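Local atomic coordinates of antigen 43 (Escherichia coli, PDB entry 4KH3), a protein that drives bacterial clumping by associating with itself in a Velcro-like manner, as an autotransporter adhesin linked to aggregation and biofilm formation. Residues A[375-381]-A[393-399]; A[350-354]-A[365-369]; A[456-460]-A[476-480]. All blocks are in the same frame, centred on the assembly; numbering follows the deposited sequence.

Following the chain from its N terminus, interaction 2 closes first: the turn at 350-354 meets 365-369 across an antiparallel excursion of strands 346-350, 356-360 and 363-370. Strand 374-377 comes next, and interaction 1 closes a further loop by laying 375-381 beside 393-399 on successive coils of the beta-helix. Nearer the C terminus, interaction 3 joins 456-460 to 476-480 in the same parallel fashion. The three loops run in series, neither nesting nor crossing. Interactions 1 and 2 nonetheless touch, because Phe375 packs on Leu367 and Leu369 and thus ties the antiparallel excursion to the coils that follow. Interaction 3 touches neither, its nearest atoms lying about 10 Å from interaction 1 and about 17 Å from interaction 2.

Interaction 1: residues A[375-381]-A[393-399]; sequences FTLNAGD and FTARGGT
Phe375 and Phe393 sit side by side and point the same way, forming an offset edge-to-face pair with ring planes 60° apart. Phe375 CD2 comes over one face of the Phe393 ring, near its rim, 3.5 Å from CE2 of Phe393. Phe393 CE1 lies 3.7 Å from Leu377 CB. With its CG anti to the backbone N (chi1 178°), Leu377 extends CD2 to within 3.6 Å of Gly397 O. The backbones run parallel and in register: Thr394 N donates to Phe375 O, Leu377 N to Thr394 O (2.7 Å) and Arg396 N to Leu377 O. Such in-register stacking of consecutive coils is the hallmark of the parallel beta-helix, here with the two phenylalanines and Leu377 turned inward and Thr376 and Thr394 on the other face. Beyond the glycine-containing turns, Thr399 N donates to Asp381 O (2.8 Å), rejoining the chains where strands 382-389 and 399-401 begin. Asn378 OD1 rests over one face of the Arg396 guanidinium, 3.3 Å from NH2 of Arg396, at an angle too poor for a hydrogen bond. Farther out, Ser343 OG bonds both Asn378 N and Asp381 OD2, holding the type II turn 378-381 against the preceding coil.

Interaction 2: residues A[350-354]-A[365-369]; sequences TRSDG and DALML
Arg351 reaches across to the 365-369 segment and lays its side chain over Met368, the two crossing at about a right angle. Its CG stands beside its own backbone N (chi1 -65°), and the chain then bends at chi2 and again at chi3, which carries the methylenes past Met368 CB before the guanidinium turns to its polar partners. Arg351 CG lies 3.5 Å from Met368 CB, and that same CB also covers one face of the guanidinium, off toward its rim. Met368 starts out with CG anti to its backbone N (chi1 165°) and then folds at both later torsions, so that its terminal methyl curls back: CE ends 3.7 Å from Arg351 NH2. Arg351 NH1 donates to Ala366 O at 2.7 Å. This donor stands above the carbonyl plane, 51° out of it, and does not follow a lone pair. On its own segment Arg351 grips Asp353 side-on: NE meets OD1 of Asp353 at 3.2 Å, NH2 meets OD2 of Asp353 at 2.7 Å, and each oxygen uses its syn lone pair. Asp353 holds its CG between its backbone N and carbonyl carbon, which turns the carboxylate toward Arg351. This salt bridge fixes the rotation of the guanidinium, while Asp353 OD1 is held in turn by Lys355 N. The result is an arginine from the type I turn that links the first two strands of an antiparallel beta meander, reaching across to the third, where the meander interrupts the parallel coils of the beta-helix.

Interaction 3: residues A[456-460]-A[476-480]; sequences NTTLT and STVTT
Between Leu459 and Thr477 the flat groups that meet are peptides: Leu459 N donates to Thr477 O at 3.0 Å. Thr477 N reaches Thr457 O at 3.1 Å, and Thr479 N reaches Leu459 O at 2.8 Å. Together they bind two parallel strands of neighbouring beta-helix coils in register. Ahead of the strands a side chain supplies the acceptor: Thr457 N donates to Ser476 OG at 3.2 Å. That hydroxyl is also hydrogen-bonded to Asn474 O, which helps settle its position.

On one face of the sheet Thr458 stands beside Thr477, and Thr460 beside Thr479, each pair pointing the same way. All four place OG1 beside the backbone N and CG2 anti to it (chi1 of Thr460 -54°). This shared torsion sets each OG1 on the same side of its own CB and leaves Thr460 OG1 and Thr479 OG1 near enough for one water to bridge, 3.0 Å from Thr460 OG1 and 2.7 Å from Thr479 OG1. The water donates to Thr477 O as well, and Thr479 OG1 has a further partner in Asn499 ND2. The other face is apolar and buried, with Leu459 CB 4.4 Å from Val478 CG2 and Leu438 against Leu459. The chemistry is thus divided between the faces: threonine hydroxyls on the outer surface of the beta-helix, one pair of them bridged by a water, and backbone hydrogen bonds between peptide groups joining the coils, with the aliphatic packing beneath.

Interaction 1: residues A[375-381]-A[393-399]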
# COMPACT_ATOMS: atom_id res chain seq x y z
N PHE A 375 23.40 -0.19 -4.26
CA PHE A 375 24.04 0.86 -5.05
C PHE A 375 24.39 0.28 -6.41
O PHE A 375 24.78 -0.88 -6.51
CB PHE A 375 25.30 1.36 -4.35
CG PHE A 375 26.06 2.40 -5.13
CD1 PHE A 375 25.62 3.72 -5.17
CD2 PHE A 375 27.23 2.07 -5.79
CE1 PHE A 375 26.33 4.68 -5.87
CE2 PHE A 375 27.94 3.03 -6.49
CZ PHE A 375 27.50 4.33 -6.53
N THR A 376 24.21 1.08 -7.45
CA THR A 376 24.58 0.64 -8.79
C THR A 376 25.68 1.57 -9.31
O THR A 376 25.51 2.78 -9.36
CB THR A 376 23.37 0.63 -9.73
OG1 THR A 376 22.30 -0.09 -9.12
CG2 THR A 376 23.72 -0.02 -11.06
N LEU A 377 26.82 0.99 -9.66
CA LEU A 377 27.92 1.76 -10.19
C LEU A 377 27.87 1.71 -11.71
O LEU A 377 28.05 0.65 -12.30
CB LEU A 377 29.25 1.19 -9.72
CG LEU A 377 30.47 1.90 -10.26
CD1 LEU A 377 30.51 3.32 -9.72
CD2 LEU A 377 31.73 1.14 -9.88
N ASN A 378 27.61 2.86 -12.32
CA ASN A 378 27.54 2.95 -13.78
C ASN A 378 28.91 2.92 -14.47
O ASN A 378 29.93 3.23 -13.85
CB ASN A 378 26.76 4.19 -14.21
CG ASN A 378 25.33 4.19 -13.69
OD1 ASN A 378 24.71 3.14 -13.57
ND2 ASN A 378 24.82 5.37 -13.37
N ALA A 379 28.91 2.54 -15.74
CA ALA A 379 30.12 2.58 -16.56
C ALA A 379 30.78 3.95 -16.48
O ALA A 379 30.10 4.98 -16.53
CB ALA A 379 29.79 2.23 -18.01
N GLY A 380 32.09 3.97 -16.32
CA GLY A 380 32.84 5.21 -16.31
C GLY A 380 32.93 5.87 -14.94
O GLY A 380 33.66 6.84 -14.76
N ASP A 381 32.20 5.33 -13.97
CA ASP A 381 32.20 5.93 -12.64
C ASP A 381 33.15 5.26 -11.63
O ASP A 381 33.77 4.24 -11.91
CB ASP A 381 30.77 6.04 -12.10
CG ASP A 381 29.93 7.01 -12.91
OD1 ASP A 381 30.51 7.97 -13.46
OD2 ASP A 381 28.70 6.82 -13.00
N PHE A 393 25.76 -4.46 -4.07
CA PHE A 393 26.48 -3.50 -4.89
C PHE A 393 26.53 -4.11 -6.27
O PHE A 393 27.01 -5.24 -6.44
CB PHE A 393 27.89 -3.31 -4.35
CG PHE A 393 28.65 -2.18 -5.01
CD1 PHE A 393 28.95 -2.21 -6.37
CD2 PHE A 393 29.11 -1.12 -4.25
CE1 PHE A 393 29.67 -1.19 -6.96
CE2 PHE A 393 29.83 -0.10 -4.83
CZ PHE A 393 30.11 -0.13 -6.19
N THR A 394 26.02 -3.38 -7.25
CA THR A 394 26.03 -3.81 -8.63
C THR A 394 26.90 -2.85 -9.43
O THR A 394 26.81 -1.63 -9.25
CB THR A 394 24.62 -3.84 -9.23
OG1 THR A 394 23.78 -4.67 -8.42
CG2 THR A 394 24.63 -4.39 -10.66
N ALA A 395 27.74 -3.38 -10.30
CA ALA A 395 28.60 -2.56 -11.13
C ALA A 395 28.45 -2.95 -12.60
O ALA A 395 28.65 -4.10 -12.96
CB ALA A 395 30.04 -2.66 -10.68
N ARG A 396 28.08 -1.98 -13.43
CA ARG A 396 27.94 -2.22 -14.86
C ARG A 396 29.25 -1.90 -15.56
O ARG A 396 29.40 -2.08 -16.77
CB ARG A 396 26.79 -1.39 -15.42
CG ARG A 396 25.49 -1.55 -14.64
CD ARG A 396 24.27 -1.42 -15.53
NE ARG A 396 24.15 -0.07 -16.08
CZ ARG A 396 23.22 0.80 -15.72
NH1 ARG A 396 22.31 0.47 -14.80
NH2 ARG A 396 23.18 2.01 -16.27
N GLY A 397 30.21 -1.42 -14.77
CA GLY A 397 31.55 -1.13 -15.24
C GLY A 397 32.25 -0.35 -14.15
O GLY A 397 32.07 -0.64 -12.96
N GLY A 398 33.03 0.65 -14.53
CA GLY A 398 33.59 1.57 -13.56
C GLY A 398 34.75 1.04 -12.73
O GLY A 398 35.37 0.03 -13.07
N THR A 399 35.04 1.73 -11.63
CA THR A 399 36.22 1.45 -10.83
C THR A 399 35.90 1.43 -9.35
O THR A 399 35.21 2.32 -8.85
CB THR A 399 37.32 2.51 -11.05
OG1 THR A 399 37.73 2.52 -12.43
CG2 THR A 399 38.53 2.25 -10.15
O HOH W 1 22.42 -2.66 -6.80
O HOH W 2 26.38 2.15 -17.27
O HOH W 3 33.81 1.32 -17.31
O HOH W 4 35.56 4.02 -14.45

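Interaction 2: residues A[350-354]-A[365-369]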
# COMPACT_ATOMS: atom_id res chain seq x y z
N THR A 350 24.97 11.60 6.18
CA THR A 350 25.76 10.93 7.19
C THR A 350 25.20 9.53 7.53
O THR A 350 24.00 9.37 7.73
CB THR A 350 25.89 11.80 8.47
OG1 THR A 350 24.60 12.22 8.90
CG2 THR A 350 26.71 13.05 8.18
N ARG A 351 26.07 8.53 7.57
CA ARG A 351 25.69 7.18 8.00
C ARG A 351 25.34 7.14 9.48
O ARG A 351 25.51 8.12 10.21
CB ARG A 351 26.82 6.18 7.72
CG ARG A 351 27.12 5.98 6.24
CD ARG A 351 28.62 6.15 5.95
NE ARG A 351 29.44 5.41 6.91
CZ ARG A 351 30.40 4.55 6.57
NH1 ARG A 351 30.68 4.32 5.29
NH2 ARG A 351 31.08 3.92 7.51
N SER A 352 24.85 5.98 9.92
CA SER A 352 24.47 5.77 11.32
C SER A 352 25.66 5.99 12.24
O SER A 352 25.52 6.55 13.34
CB SER A 352 23.90 4.36 11.52
OG SER A 352 23.74 3.70 10.27
N ASP A 353 26.84 5.56 11.78
CA ASP A 353 28.06 5.67 12.58
C ASP A 353 28.60 7.10 12.67
O ASP A 353 29.55 7.36 13.40
CB ASP A 353 29.15 4.71 12.07
CG ASP A 353 29.46 4.88 10.59
OD1 ASP A 353 29.16 5.94 10.01
OD2 ASP A 353 30.02 3.93 10.00
N GLY A 354 27.99 8.02 11.93
CA GLY A 354 28.36 9.42 11.98
C GLY A 354 29.26 9.88 10.85
O GLY A 354 29.50 11.07 10.69
N ASP A 365 31.66 8.09 -2.46
CA ASP A 365 32.65 8.06 -1.41
C ASP A 365 32.03 7.66 -0.09
O ASP A 365 31.11 8.32 0.41
CB ASP A 365 33.36 9.42 -1.26
CG ASP A 365 34.37 9.42 -0.10
OD1 ASP A 365 35.25 8.53 -0.06
OD2 ASP A 365 34.27 10.31 0.78
N ALA A 366 32.54 6.56 0.47
CA ALA A 366 32.21 6.12 1.82
C ALA A 366 30.75 5.67 1.97
O ALA A 366 30.16 5.80 3.04
CB ALA A 366 32.57 7.20 2.83
N LEU A 367 30.18 5.13 0.90
CA LEU A 367 28.88 4.48 0.96
C LEU A 367 28.86 3.34 1.96
O LEU A 367 29.76 2.50 1.97
CB LEU A 367 28.50 3.92 -0.40
CG LEU A 367 28.15 4.98 -1.44
CD1 LEU A 367 27.70 4.28 -2.67
CD2 LEU A 367 27.07 5.89 -0.90
N MET A 368 27.85 3.32 2.83
CA MET A 368 27.66 2.21 3.73
C MET A 368 26.37 1.53 3.33
O MET A 368 25.30 2.13 3.41
CB MET A 368 27.58 2.67 5.18
CG MET A 368 27.03 1.63 6.13
SD MET A 368 28.05 0.14 6.26
CE MET A 368 29.31 0.72 7.40
N LEU A 369 26.46 0.29 2.85
CA LEU A 369 25.28 -0.42 2.39
C LEU A 369 24.91 -1.60 3.30
O LEU A 369 25.45 -2.70 3.14
CB LEU A 369 25.47 -0.87 0.94
CG LEU A 369 25.85 0.21 -0.08
CD1 LEU A 369 26.34 -0.43 -1.37
CD2 LEU A 369 24.67 1.11 -0.39

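Interaction 3: residues A[456-460]-A[476-480]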
# COMPACT_ATOMS: atom_id res chain seq x y z
N ASN A 456 31.47 -17.21 -11.45
CA ASN A 456 31.28 -16.80 -12.84
C ASN A 456 31.83 -15.40 -13.11
O ASN A 456 31.16 -14.55 -13.68
CB ASN A 456 29.80 -16.92 -13.23
CG ASN A 456 29.57 -16.72 -14.73
OD1 ASN A 456 30.48 -16.92 -15.54
ND2 ASN A 456 28.36 -16.32 -15.09
N THR A 457 33.06 -15.18 -12.68
CA THR A 457 33.73 -13.91 -12.84
C THR A 457 35.08 -14.12 -13.51
O THR A 457 35.72 -15.16 -13.34
CB THR A 457 33.98 -13.26 -11.46
OG1 THR A 457 32.73 -13.18 -10.75
CG2 THR A 457 34.57 -11.87 -11.60
N THR A 458 35.52 -13.16 -14.31
CA THR A 458 36.91 -13.13 -14.69
C THR A 458 37.61 -12.23 -13.69
O THR A 458 37.41 -11.02 -13.70
CB THR A 458 37.10 -12.63 -16.13
OG1 THR A 458 36.55 -13.59 -17.04
CG2 THR A 458 38.58 -12.46 -16.43
N LEU A 459 38.40 -12.83 -12.81
CA LEU A 459 39.08 -12.08 -11.77
C LEU A 459 40.60 -12.02 -11.99
O LEU A 459 41.30 -13.02 -11.87
CB LEU A 459 38.78 -12.70 -10.40
CG LEU A 459 39.50 -12.01 -9.25
CD1 LEU A 459 39.04 -10.57 -9.15
CD2 LEU A 459 39.24 -12.75 -7.96
N THR A 460 41.09 -10.83 -12.32
CA THR A 460 42.51 -10.62 -12.50
C THR A 460 43.01 -9.59 -11.51
O THR A 460 42.67 -8.41 -11.60
CB THR A 460 42.83 -10.15 -13.90
OG1 THR A 460 42.27 -11.06 -14.85
CG2 THR A 460 44.34 -10.08 -14.09
N SER A 476 34.94 -19.70 -12.47
CA SER A 476 35.65 -18.44 -12.71
C SER A 476 37.02 -18.60 -13.38
O SER A 476 37.72 -19.58 -13.16
CB SER A 476 35.82 -17.68 -11.40
OG SER A 476 34.56 -17.38 -10.83
N THR A 477 37.39 -17.62 -14.18
CA THR A 477 38.73 -17.57 -14.74
C THR A 477 39.54 -16.60 -13.91
O THR A 477 39.40 -15.38 -14.04
CB THR A 477 38.70 -17.08 -16.19
OG1 THR A 477 37.97 -18.01 -16.99
CG2 THR A 477 40.11 -16.95 -16.73
N VAL A 478 40.40 -17.15 -13.05
CA VAL A 478 41.13 -16.33 -12.10
C VAL A 478 42.62 -16.26 -12.43
O VAL A 478 43.24 -17.28 -12.72
CB VAL A 478 40.96 -16.88 -10.69
CG1 VAL A 478 41.67 -15.99 -9.67
CG2 VAL A 478 39.49 -17.02 -10.36
N THR A 479 43.17 -15.06 -12.36
CA THR A 479 44.57 -14.82 -12.71
C THR A 479 45.22 -13.95 -11.63
O THR A 479 45.09 -12.72 -11.63
CB THR A 479 44.69 -14.15 -14.10
OG1 THR A 479 44.03 -14.95 -15.11
CG2 THR A 479 46.15 -13.97 -14.48
N THR A 480 45.94 -14.59 -10.71
CA THR A 480 46.44 -13.93 -9.51
C THR A 480 47.41 -14.85 -8.78
O THR A 480 47.61 -16.00 -9.18
CB THR A 480 45.28 -13.58 -8.55
OG1 THR A 480 45.76 -12.84 -7.42
CG2 THR A 480 44.62 -14.85 -8.03
O HOH W 5 41.58 -13.92 -15.25